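Long-range contacts in alanyl-tRNA synthetase (Aquifex aeolicus, PDB 3G98), which attaches alanine to tRNA(Ala), its C-Ala domain probably bringing the editing and aminoacylation functions together on one tRNA: residues A[35-41]-A[54-60]; A[45-50]-A[93-98]; A[64-70]-A[83-89]; A[72-77]-A[100-105]. Residue numbers count along the deposited sequence, not the author numbering.

Contact 1: residues A[35-41]-A[54-60]; sequences TKKDVVF and IGVSKEI
Two neighbouring strands run antiparallel here, strand segments 38-41 and 54-56 approaching to 4.7 Å with an angle of 170° between their N-to-C directions. Val-40 faces Gly-55 as a hydrogen-bonded pair (CA-CA 5.0 Å): Val-40 N donates to Gly-55 O at 2.7 Å and Gly-55 N to Val-40 O at 3.0 Å. The flanking pairs, Val-39 with Val-56 and Phe-41 with Ile-54, are non-hydrogen-bonded, with CA-CA distances of 4.5 and 4.7 Å. Their four side chains share one face of the sheet; Val-40 occupies the other, where Gly-55 offers no side chain beside it. On the shared face Ile-54 (m, m) fills the space beside the Phe-41 ring, its CD1 3.3 Å from Phe-41 CD1, and Val-39 CG1 meets Val-56 CG1 at 4.1 Å. Phe-41, chi1 t, packs on helices 66-76 and 98-110, touching Val-73 and Leu-105. Beyond the strand the chain turns at Ser-57, whose N donates to Asp-38 O (2.9 Å) while its OG accepts from Asp-38 N (2.8 Å). After the 3-10 segment 58-59, Ile-60 (p, t) folds back as a plug: its CD1 lies 3.9 Å from Val-39 CG2 and its CG2 3.2 Å from Lys-36 O. Paired bonds and packed face together mark the open end of a beta hairpin, strands 38-46 and 49-56, the two middle strands of the mixed sheet of an alpha/beta fold.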
# COMPACT_ATOMS: atom_id res chain seq x y z
N THR A 35 4.90 14.70 0.94
CA THR A 35 5.92 15.17 0.02
C THR A 35 5.50 14.94 -1.43
O THR A 35 4.32 14.82 -1.74
CB THR A 35 7.28 14.47 0.27
OG1 THR A 35 7.19 13.09 -0.08
CG2 THR A 35 7.70 14.60 1.73
N LYS A 36 6.49 14.87 -2.31
CA LYS A 36 6.25 14.62 -3.72
C LYS A 36 6.83 13.27 -4.14
O LYS A 36 6.83 12.93 -5.32
CB LYS A 36 6.83 15.74 -4.57
CG LYS A 36 6.13 17.09 -4.38
CD LYS A 36 6.69 18.14 -5.31
CE LYS A 36 8.17 18.39 -5.04
NZ LYS A 36 8.75 19.39 -5.98
N LYS A 37 7.33 12.52 -3.16
CA LYS A 37 7.94 11.22 -3.43
C LYS A 37 7.47 10.12 -2.47
O LYS A 37 8.19 9.15 -2.26
CB LYS A 37 9.46 11.33 -3.38
CG LYS A 37 10.01 11.86 -2.06
CD LYS A 37 11.53 11.93 -2.08
CE LYS A 37 12.16 10.58 -1.80
NZ LYS A 37 13.64 10.63 -1.91
N ASP A 38 6.28 10.28 -1.90
CA ASP A 38 5.76 9.31 -0.92
C ASP A 38 5.04 8.13 -1.57
O ASP A 38 4.28 8.30 -2.52
CB ASP A 38 4.78 10.00 0.04
CG ASP A 38 5.44 11.08 0.87
OD1 ASP A 38 6.60 10.89 1.30
OD2 ASP A 38 4.79 12.12 1.09
N VAL A 39 5.30 6.94 -1.04
CA VAL A 39 4.55 5.74 -1.37
C VAL A 39 4.03 5.20 -0.04
O VAL A 39 4.80 4.99 0.90
CB VAL A 39 5.43 4.66 -2.06
CG1 VAL A 39 4.58 3.43 -2.42
CG2 VAL A 39 6.11 5.21 -3.32
N VAL A 40 2.73 4.99 0.06
CA VAL A 40 2.12 4.55 1.32
C VAL A 40 1.49 3.19 1.10
O VAL A 40 0.66 3.03 0.20
CB VAL A 40 1.04 5.55 1.78
CG1 VAL A 40 0.41 5.09 3.10
CG2 VAL A 40 1.62 6.95 1.89
N PHE A 41 1.89 2.21 1.90
CA PHE A 41 1.28 0.89 1.83
C PHE A 41 0.82 0.51 3.22
O PHE A 41 1.61 0.11 4.07
CB PHE A 41 2.28 -0.12 1.26
CG PHE A 41 1.80 -1.56 1.25
CD1 PHE A 41 0.49 -1.88 0.91
CD2 PHE A 41 2.68 -2.59 1.56
CE1 PHE A 41 0.06 -3.21 0.89
CE2 PHE A 41 2.26 -3.91 1.53
CZ PHE A 41 0.94 -4.22 1.20
N ILE A 54 -2.76 1.30 -1.35
CA ILE A 54 -1.53 1.91 -1.84
C ILE A 54 -1.89 3.32 -2.28
O ILE A 54 -2.78 3.50 -3.11
CB ILE A 54 -0.94 1.15 -3.04
CG1 ILE A 54 -0.57 -0.29 -2.65
CG2 ILE A 54 0.30 1.88 -3.58
CD1 ILE A 54 0.80 -0.42 -2.05
N GLY A 55 -1.22 4.31 -1.70
CA GLY A 55 -1.37 5.69 -2.13
C GLY A 55 -0.01 6.24 -2.47
O GLY A 55 0.96 5.97 -1.76
N VAL A 56 0.09 7.00 -3.56
CA VAL A 56 1.37 7.60 -3.93
C VAL A 56 1.22 9.10 -4.13
O VAL A 56 0.12 9.59 -4.41
CB VAL A 56 2.01 6.93 -5.20
CG1 VAL A 56 2.14 5.42 -5.03
CG2 VAL A 56 1.21 7.25 -6.44
N SER A 57 2.30 9.84 -3.94
CA SER A 57 2.29 11.27 -4.25
C SER A 57 1.89 11.43 -5.71
O SER A 57 2.39 10.71 -6.57
CB SER A 57 3.67 11.87 -4.03
OG SER A 57 4.03 11.83 -2.67
N LYS A 58 1.00 12.37 -6.00
CA LYS A 58 0.49 12.48 -7.36
C LYS A 58 1.61 12.67 -8.39
O LYS A 58 1.51 12.19 -9.53
CB LYS A 58 -0.57 13.58 -7.49
CG LYS A 58 -1.14 13.69 -8.90
CD LYS A 58 -2.66 13.75 -8.90
CE LYS A 58 -3.19 13.54 -10.32
NZ LYS A 58 -4.63 13.13 -10.32
N GLU A 59 2.69 13.32 -7.97
CA GLU A 59 3.82 13.61 -8.87
C GLU A 59 4.52 12.35 -9.39
O GLU A 59 5.16 12.40 -10.43
CB GLU A 59 4.83 14.53 -8.18
CG GLU A 59 4.33 15.95 -7.94
CD GLU A 59 3.53 16.08 -6.65
OE1 GLU A 59 3.33 15.06 -5.95
OE2 GLU A 59 3.11 17.22 -6.34
N ILE A 60 4.41 11.24 -8.67
CA ILE A 60 5.12 10.02 -9.04
C ILE A 60 4.20 8.89 -9.52
O ILE A 60 4.61 7.73 -9.60
CB ILE A 60 6.02 9.50 -7.89
CG1 ILE A 60 5.17 9.08 -6.69
CG2 ILE A 60 7.03 10.57 -7.50
CD1 ILE A 60 5.95 8.33 -5.62

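Contact 2: residues A[45-50]-A[93-98]; sequences RKGDKI and KAPDKF
A tight beta hairpin, closed by a type II' turn from Lys-46 to Lys-49, packs here against the 3-10 segment 95-96 that leads into helix 98-110. Gly-47 takes the first inner corner of the turn with phi/psi of 63/-119°, and the turn is bracketed by Lys-49 N to Lys-46 O (3.1 Å) and Lys-46 N to Lys-49 O (3.0 Å). Nearest CA atoms across the contact pair Lys-49 with Lys-93 (4.9 Å) and Ile-50 with Pro-95 (5.1 Å). Pro-95 points its CA-CB bond toward the hairpin, and its ring atoms meet it: its CD lies 3.4 Å from Asp-48 O, its CG 3.6 Å from Lys-49 O, and its CB 3.6 Å from Arg-45 CG. Ile-50, in the t, t conformation, lies along the inner side; its CB is 4.1 Å from Pro-95 CB, and its CD1 reaches to 4.4 Å from Phe-98 CB. Phe-98, chi1 t, continues inward to meet the ring of Phe-41. Arg-45 is extended, with chi1 to chi3 all t, so that Pro-95 CB sits over one guanidinium face. Its NE donates to Gly-47 O at 2.8 Å, and NH2 forms a long salt bridge to Asp-48 OD1 at 3.8 Å. Asp-96, chi1 m, completes this surface network at the guanidinium edge, where Arg-45 NH1 donates to Asp-96 OD1 at 2.6 Å.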
# COMPACT_ATOMS: atom_id res chain seq x y z
N ARG A 45 -5.88 -5.45 9.55
CA ARG A 45 -6.24 -6.83 9.81
C ARG A 45 -7.55 -6.86 10.60
O ARG A 45 -7.65 -6.23 11.66
CB ARG A 45 -5.15 -7.54 10.62
CG ARG A 45 -5.39 -9.03 10.73
CD ARG A 45 -4.47 -9.72 11.72
NE ARG A 45 -4.80 -11.14 11.78
CZ ARG A 45 -3.93 -12.13 11.60
NH1 ARG A 45 -2.65 -11.87 11.39
NH2 ARG A 45 -4.35 -13.39 11.66
N LYS A 46 -8.54 -7.57 10.07
CA LYS A 46 -9.75 -7.86 10.83
C LYS A 46 -9.92 -9.37 10.91
O LYS A 46 -10.48 -9.99 10.01
CB LYS A 46 -10.97 -7.21 10.17
CG LYS A 46 -11.00 -5.69 10.31
CD LYS A 46 -11.98 -5.03 9.35
CE LYS A 46 -13.38 -4.91 9.94
NZ LYS A 46 -14.24 -4.01 9.11
N GLY A 47 -9.40 -9.95 11.99
CA GLY A 47 -9.41 -11.40 12.15
C GLY A 47 -8.59 -12.05 11.06
O GLY A 47 -7.39 -11.80 10.94
N ASP A 48 -9.23 -12.88 10.25
CA ASP A 48 -8.51 -13.62 9.21
C ASP A 48 -8.60 -12.94 7.84
O ASP A 48 -8.23 -13.53 6.82
CB ASP A 48 -8.99 -15.07 9.14
CG ASP A 48 -8.42 -15.92 10.26
OD1 ASP A 48 -7.29 -15.63 10.73
OD2 ASP A 48 -9.09 -16.90 10.66
N LYS A 49 -9.07 -11.70 7.83
CA LYS A 49 -9.13 -10.93 6.59
C LYS A 49 -8.18 -9.74 6.67
O LYS A 49 -7.83 -9.28 7.76
CB LYS A 49 -10.55 -10.44 6.32
CG LYS A 49 -11.57 -11.57 6.18
CD LYS A 49 -11.11 -12.60 5.14
CE LYS A 49 -12.05 -13.80 5.09
NZ LYS A 49 -13.44 -13.39 4.77
N ILE A 50 -7.76 -9.24 5.51
CA ILE A 50 -6.93 -8.05 5.47
C ILE A 50 -7.35 -7.12 4.32
O ILE A 50 -7.57 -7.54 3.19
CB ILE A 50 -5.42 -8.42 5.41
CG1 ILE A 50 -4.55 -7.16 5.40
CG2 ILE A 50 -5.12 -9.29 4.18
CD1 ILE A 50 -3.09 -7.47 5.74
N LYS A 93 -7.14 -12.52 1.86
CA LYS A 93 -7.43 -13.58 2.83
C LYS A 93 -6.21 -13.99 3.66
O LYS A 93 -6.29 -14.91 4.47
CB LYS A 93 -7.95 -14.83 2.11
CG LYS A 93 -8.73 -14.56 0.83
CD LYS A 93 -8.58 -15.73 -0.14
CE LYS A 93 -8.81 -15.31 -1.59
NZ LYS A 93 -8.21 -16.29 -2.55
N ALA A 94 -5.07 -13.32 3.45
CA ALA A 94 -3.84 -13.75 4.12
C ALA A 94 -3.16 -12.64 4.92
O ALA A 94 -2.12 -12.11 4.51
CB ALA A 94 -2.86 -14.34 3.10
N PRO A 95 -3.72 -12.29 6.09
CA PRO A 95 -3.17 -11.18 6.87
C PRO A 95 -1.73 -11.42 7.30
O PRO A 95 -0.93 -10.48 7.35
CB PRO A 95 -4.07 -11.13 8.12
CG PRO A 95 -5.30 -11.88 7.75
CD PRO A 95 -4.87 -12.92 6.76
N ASP A 96 -1.40 -12.68 7.57
CA ASP A 96 -0.06 -13.03 8.05
C ASP A 96 1.01 -12.81 7.00
O ASP A 96 2.21 -12.92 7.29
CB ASP A 96 -0.02 -14.47 8.52
CG ASP A 96 -0.76 -14.67 9.82
OD1 ASP A 96 -1.00 -13.67 10.54
OD2 ASP A 96 -1.10 -15.83 10.13
N LYS A 97 0.59 -12.50 5.78
CA LYS A 97 1.54 -12.33 4.68
C LYS A 97 1.91 -10.87 4.39
O LYS A 97 2.54 -10.57 3.39
CB LYS A 97 1.02 -13.03 3.42
CG LYS A 97 1.07 -14.56 3.53
CD LYS A 97 0.71 -15.24 2.21
CE LYS A 97 1.81 -15.08 1.16
NZ LYS A 97 1.31 -15.42 -0.22
N PHE A 98 1.55 -9.97 5.30
CA PHE A 98 1.90 -8.56 5.11
C PHE A 98 3.41 -8.29 5.00
O PHE A 98 3.84 -7.55 4.11
CB PHE A 98 1.28 -7.68 6.21
CG PHE A 98 1.58 -6.21 6.05
CD1 PHE A 98 2.56 -5.60 6.83
CD2 PHE A 98 0.88 -5.44 5.14
CE1 PHE A 98 2.83 -4.24 6.69
CE2 PHE A 98 1.15 -4.08 4.99
CZ PHE A 98 2.13 -3.48 5.78

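Contact 3: residues A[64-70]-A[83-89]; sequences VNAKEVI and GRADLAQ
This is helix-on-sheet packing: the first turn of helix 66-76 rests on the start of strand 87-92 and the loop before it, on the face of the mixed sheet that also carries helix 98-110. Helix segment 66-70 and strand segment 87-89 run in nearly the same direction, at 27° (signed crossing -27°), with a closest axis approach of 7.4 Å. Such close packing rests on small residues. Ala-66 and Ala-88 both point across the interface, their CB atoms 3.9 Å apart, and Ile-70 (t, p) extends the apolar patch one helical turn on, with its CB 3.7 Å from Ala-88 CB. Ile-70 also touches Phe-52 and Ile-54 of the adjoining strand 49-56. At the helix start, Asn-65 holds the N-cap position; its OD1 accepts a weak capping bond from Lys-67 N at 3.0 Å and lies 3.6 Å from Ala-85 CB. The loop is folded back on itself by Arg-84 N to Leu-87 O (2.9 Å) and Leu-87 N to Arg-84 O (3.3 Å). Gly-83, at phi/psi of 152/-140°, adopts a backbone shape in which a CB would be jammed against the preceding carbonyl, and its O is 3.3 Å from Lys-67 CE. Asp-86 points away and forms a salt bridge with Arg-32. Loop and helix are joined directly by one backbone hydrogen bond, Ala-66 N to Ala-85 O, at 2.9 Å and 168°.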
# COMPACT_ATOMS: atom_id res chain seq x y z
N VAL A 64 5.34 5.12 -10.05
CA VAL A 64 4.76 4.08 -9.20
C VAL A 64 3.26 4.09 -9.39
O VAL A 64 2.55 4.92 -8.83
CB VAL A 64 5.09 4.29 -7.71
CG1 VAL A 64 4.49 3.15 -6.87
CG2 VAL A 64 6.59 4.38 -7.50
N ASN A 65 2.78 3.16 -10.21
CA ASN A 65 1.38 3.09 -10.58
C ASN A 65 0.62 2.22 -9.58
O ASN A 65 0.81 1.00 -9.54
CB ASN A 65 1.25 2.54 -12.00
CG ASN A 65 -0.14 2.71 -12.57
OD1 ASN A 65 -1.13 2.58 -11.85
ND2 ASN A 65 -0.22 3.00 -13.86
N ALA A 66 -0.24 2.84 -8.77
CA ALA A 66 -0.93 2.10 -7.72
C ALA A 66 -1.87 1.04 -8.30
O ALA A 66 -2.13 0.03 -7.65
CB ALA A 66 -1.68 3.05 -6.79
N LYS A 67 -2.37 1.28 -9.51
CA LYS A 67 -3.18 0.31 -10.24
C LYS A 67 -2.44 -1.02 -10.41
O LYS A 67 -3.01 -2.09 -10.20
CB LYS A 67 -3.54 0.85 -11.63
CG LYS A 67 -4.89 1.52 -11.76
CD LYS A 67 -5.18 1.85 -13.23
CE LYS A 67 -6.67 1.80 -13.53
NZ LYS A 67 -6.96 2.15 -14.94
N GLU A 68 -1.17 -0.94 -10.81
CA GLU A 68 -0.36 -2.13 -11.03
C GLU A 68 0.05 -2.74 -9.70
O GLU A 68 -0.12 -3.93 -9.45
CB GLU A 68 0.90 -1.79 -11.82
CG GLU A 68 0.66 -1.14 -13.17
CD GLU A 68 1.96 -0.89 -13.91
OE1 GLU A 68 2.91 -1.68 -13.72
OE2 GLU A 68 2.02 0.09 -14.69
N VAL A 69 0.61 -1.89 -8.85
CA VAL A 69 1.22 -2.31 -7.60
C VAL A 69 0.21 -2.94 -6.63
O VAL A 69 0.55 -3.85 -5.89
CB VAL A 69 1.93 -1.13 -6.93
CG1 VAL A 69 2.59 -1.57 -5.64
CG2 VAL A 69 2.97 -0.56 -7.88
N ILE A 70 -1.02 -2.44 -6.63
CA ILE A 70 -2.03 -2.97 -5.71
C ILE A 70 -2.28 -4.44 -6.03
O ILE A 70 -2.45 -5.26 -5.15
CB ILE A 70 -3.34 -2.15 -5.74
CG1 ILE A 70 -4.22 -2.49 -4.54
CG2 ILE A 70 -4.09 -2.37 -7.06
CD1 ILE A 70 -3.70 -1.96 -3.21
N GLY A 83 -8.26 0.67 -8.59
CA GLY A 83 -8.37 2.09 -8.28
C GLY A 83 -7.74 2.92 -9.37
O GLY A 83 -7.87 2.59 -10.56
N ARG A 84 -7.05 3.98 -8.96
CA ARG A 84 -6.33 4.89 -9.87
C ARG A 84 -4.83 4.80 -9.69
O ARG A 84 -4.34 4.18 -8.76
CB ARG A 84 -6.73 6.34 -9.59
CG ARG A 84 -8.13 6.70 -9.95
CD ARG A 84 -8.18 8.15 -10.37
NE ARG A 84 -7.50 8.35 -11.65
CZ ARG A 84 -7.07 9.52 -12.10
NH1 ARG A 84 -7.24 10.62 -11.37
NH2 ARG A 84 -6.47 9.59 -13.28
N ALA A 85 -4.08 5.44 -10.59
CA ALA A 85 -2.63 5.41 -10.52
C ALA A 85 -2.07 5.98 -9.21
O ALA A 85 -0.97 5.62 -8.80
CB ALA A 85 -2.01 6.12 -11.74
N ASP A 86 -2.82 6.87 -8.57
CA ASP A 86 -2.30 7.52 -7.36
C ASP A 86 -2.85 6.94 -6.06
O ASP A 86 -2.28 7.17 -5.00
CB ASP A 86 -2.52 9.04 -7.40
CG ASP A 86 -3.99 9.42 -7.35
OD1 ASP A 86 -4.77 8.92 -8.20
OD2 ASP A 86 -4.36 10.22 -6.47
N LEU A 87 -3.94 6.18 -6.17
CA LEU A 87 -4.60 5.59 -5.00
C LEU A 87 -5.44 4.36 -5.38
O LEU A 87 -6.40 4.44 -6.17
CB LEU A 87 -5.47 6.63 -4.29
CG LEU A 87 -6.03 6.28 -2.91
CD1 LEU A 87 -4.92 6.10 -1.88
CD2 LEU A 87 -7.03 7.33 -2.44
N ALA A 88 -5.10 3.23 -4.79
CA ALA A 88 -5.79 1.96 -5.08
C ALA A 88 -5.97 1.15 -3.80
O ALA A 88 -5.27 1.37 -2.82
CB ALA A 88 -5.00 1.17 -6.11
N GLN A 89 -6.91 0.21 -3.80
CA GLN A 89 -7.29 -0.50 -2.58
C GLN A 89 -7.78 -1.91 -2.91
O GLN A 89 -8.26 -2.17 -4.02
CB GLN A 89 -8.38 0.30 -1.84
CG GLN A 89 -8.96 -0.34 -0.58
CD GLN A 89 -9.72 0.68 0.28
OE1 GLN A 89 -10.26 1.66 -0.24
NE2 GLN A 89 -9.74 0.46 1.59

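Contact 4: residues A[72-77]-A[100-105]; sequences EVGKVL and EAVKLL
Helix segments 72-76 and 100-105 run roughly antiparallel, at 153° between their N-to-C directions, and their axes approach to 8.9 Å. The nearest CA atoms are those of Val-73 and Ala-101, 5.1 Å apart; Leu-77 is the first residue beyond helix 66-76 to leave helical phi/psi. The small side chain of Ala-101 permits this approach and is met by three partners: Val-73 CB at 4.2 Å, Val-76 CG1 at 4.0 Å and Leu-77 CG at 4.0 Å, all measured to Ala-101 CB. Val-76 (t) also places CG2 3.6 Å from CD2 of Leu-104 (t, p), and the same Leu-104 CD2 lies 3.6 Å from Glu-72 O. Towards the sheet, Val-73 (m) sets its CG1 4.2 Å from Leu-105 CB, and both residues touch Phe-41. No hydrogen bond crosses between the segments, so the contact is apolar packing, an antiparallel helix pair packed on one face of the mixed sheet of this alpha/beta domain.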
# COMPACT_ATOMS: atom_id res chain seq x y z
N GLU A 72 -0.12 -6.54 -7.42
CA GLU A 72 1.07 -7.31 -7.06
C GLU A 72 1.13 -7.66 -5.56
O GLU A 72 1.33 -8.82 -5.20
CB GLU A 72 2.35 -6.60 -7.52
CG GLU A 72 2.42 -6.47 -9.05
CD GLU A 72 3.57 -5.62 -9.54
OE1 GLU A 72 3.51 -4.38 -9.41
OE2 GLU A 72 4.54 -6.20 -10.09
N VAL A 73 0.95 -6.66 -4.70
CA VAL A 73 0.86 -6.95 -3.26
C VAL A 73 -0.42 -7.73 -2.94
O VAL A 73 -0.43 -8.59 -2.05
CB VAL A 73 0.99 -5.68 -2.38
CG1 VAL A 73 2.31 -4.96 -2.67
CG2 VAL A 73 -0.20 -4.74 -2.55
N GLY A 74 -1.49 -7.43 -3.68
CA GLY A 74 -2.74 -8.16 -3.52
C GLY A 74 -2.58 -9.66 -3.71
O GLY A 74 -3.13 -10.45 -2.95
N LYS A 75 -1.82 -10.05 -4.72
CA LYS A 75 -1.56 -11.47 -4.97
C LYS A 75 -0.94 -12.15 -3.74
O LYS A 75 -1.37 -13.23 -3.34
CB LYS A 75 -0.67 -11.65 -6.19
CG LYS A 75 -0.21 -13.08 -6.40
CD LYS A 75 0.50 -13.22 -7.74
CE LYS A 75 0.79 -14.67 -8.06
NZ LYS A 75 1.36 -14.78 -9.42
N VAL A 76 0.07 -11.50 -3.16
CA VAL A 76 0.74 -12.02 -1.96
C VAL A 76 -0.23 -12.16 -0.78
O VAL A 76 -0.16 -13.12 -0.00
CB VAL A 76 1.94 -11.12 -1.58
CG1 VAL A 76 2.52 -11.53 -0.25
CG2 VAL A 76 3.00 -11.17 -2.68
N LEU A 77 -1.16 -11.22 -0.67
CA LEU A 77 -2.12 -11.21 0.43
C LEU A 77 -3.37 -12.04 0.11
O LEU A 77 -4.37 -11.97 0.83
CB LEU A 77 -2.51 -9.76 0.76
CG LEU A 77 -1.35 -8.90 1.29
CD1 LEU A 77 -1.81 -7.46 1.49
CD2 LEU A 77 -0.83 -9.48 2.60
N GLU A 100 5.70 -10.16 3.86
CA GLU A 100 6.12 -10.63 2.55
C GLU A 100 5.65 -9.67 1.44
O GLU A 100 6.37 -9.43 0.45
CB GLU A 100 5.60 -12.04 2.30
CG GLU A 100 6.30 -13.14 3.13
CD GLU A 100 6.00 -13.11 4.63
OE1 GLU A 100 4.97 -12.55 5.06
OE2 GLU A 100 6.82 -13.67 5.39
N ALA A 101 4.46 -9.11 1.60
CA ALA A 101 3.96 -8.10 0.66
C ALA A 101 4.83 -6.84 0.68
O ALA A 101 5.09 -6.24 -0.36
CB ALA A 101 2.50 -7.75 0.97
N VAL A 102 5.28 -6.46 1.88
CA VAL A 102 6.15 -5.28 2.03
C VAL A 102 7.49 -5.52 1.34
O VAL A 102 7.99 -4.65 0.62
CB VAL A 102 6.38 -4.90 3.51
CG1 VAL A 102 7.49 -3.85 3.62
CG2 VAL A 102 5.09 -4.39 4.14
N LYS A 103 8.05 -6.70 1.56
CA LYS A 103 9.31 -7.06 0.90
C LYS A 103 9.19 -6.95 -0.62
O LYS A 103 10.05 -6.35 -1.28
CB LYS A 103 9.74 -8.47 1.32
CG LYS A 103 11.13 -8.88 0.86
CD LYS A 103 11.51 -10.25 1.43
CE LYS A 103 10.78 -11.37 0.70
NZ LYS A 103 10.92 -12.70 1.35
N LEU A 104 8.11 -7.51 -1.18
CA LEU A 104 7.83 -7.41 -2.61
C LEU A 104 7.72 -5.96 -3.09
O LEU A 104 8.27 -5.61 -4.12
CB LEU A 104 6.55 -8.18 -2.98
CG LEU A 104 6.11 -8.11 -4.46
CD1 LEU A 104 7.22 -8.59 -5.39
CD2 LEU A 104 4.85 -8.91 -4.71
N LEU A 105 6.99 -5.14 -2.35
CA LEU A 105 6.84 -3.73 -2.72
C LEU A 105 8.18 -3.02 -2.75
O LEU A 105 8.45 -2.22 -3.66
CB LEU A 105 5.87 -3.00 -1.77
CG LEU A 105 5.64 -1.52 -2.04
CD1 LEU A 105 5.18 -1.27 -3.47
CD2 LEU A 105 4.64 -0.93 -1.03

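In the fold
From the N terminus, contact 1 closes first, joining the open end of hairpin 38-46/49-56. Contact 2 starts from the turn of that hairpin, so its segments alternate with those of contact 1, and it closes only once the chain reaches the loop before helix 98-110. Inside that long loop contact 3 is nested, setting helix 66-76 on strand 87-92, a sheet neighbour of strand 49-56. Contact 4 crosses both contact 2 and contact 3 by pairing the end of helix 66-76 with helix 98-110. Phe-41 of contact 1 meets Phe-98 of contact 2 and Val-73, Ala-101 and Leu-105 of contact 4, joining sheet and helix pair in one core.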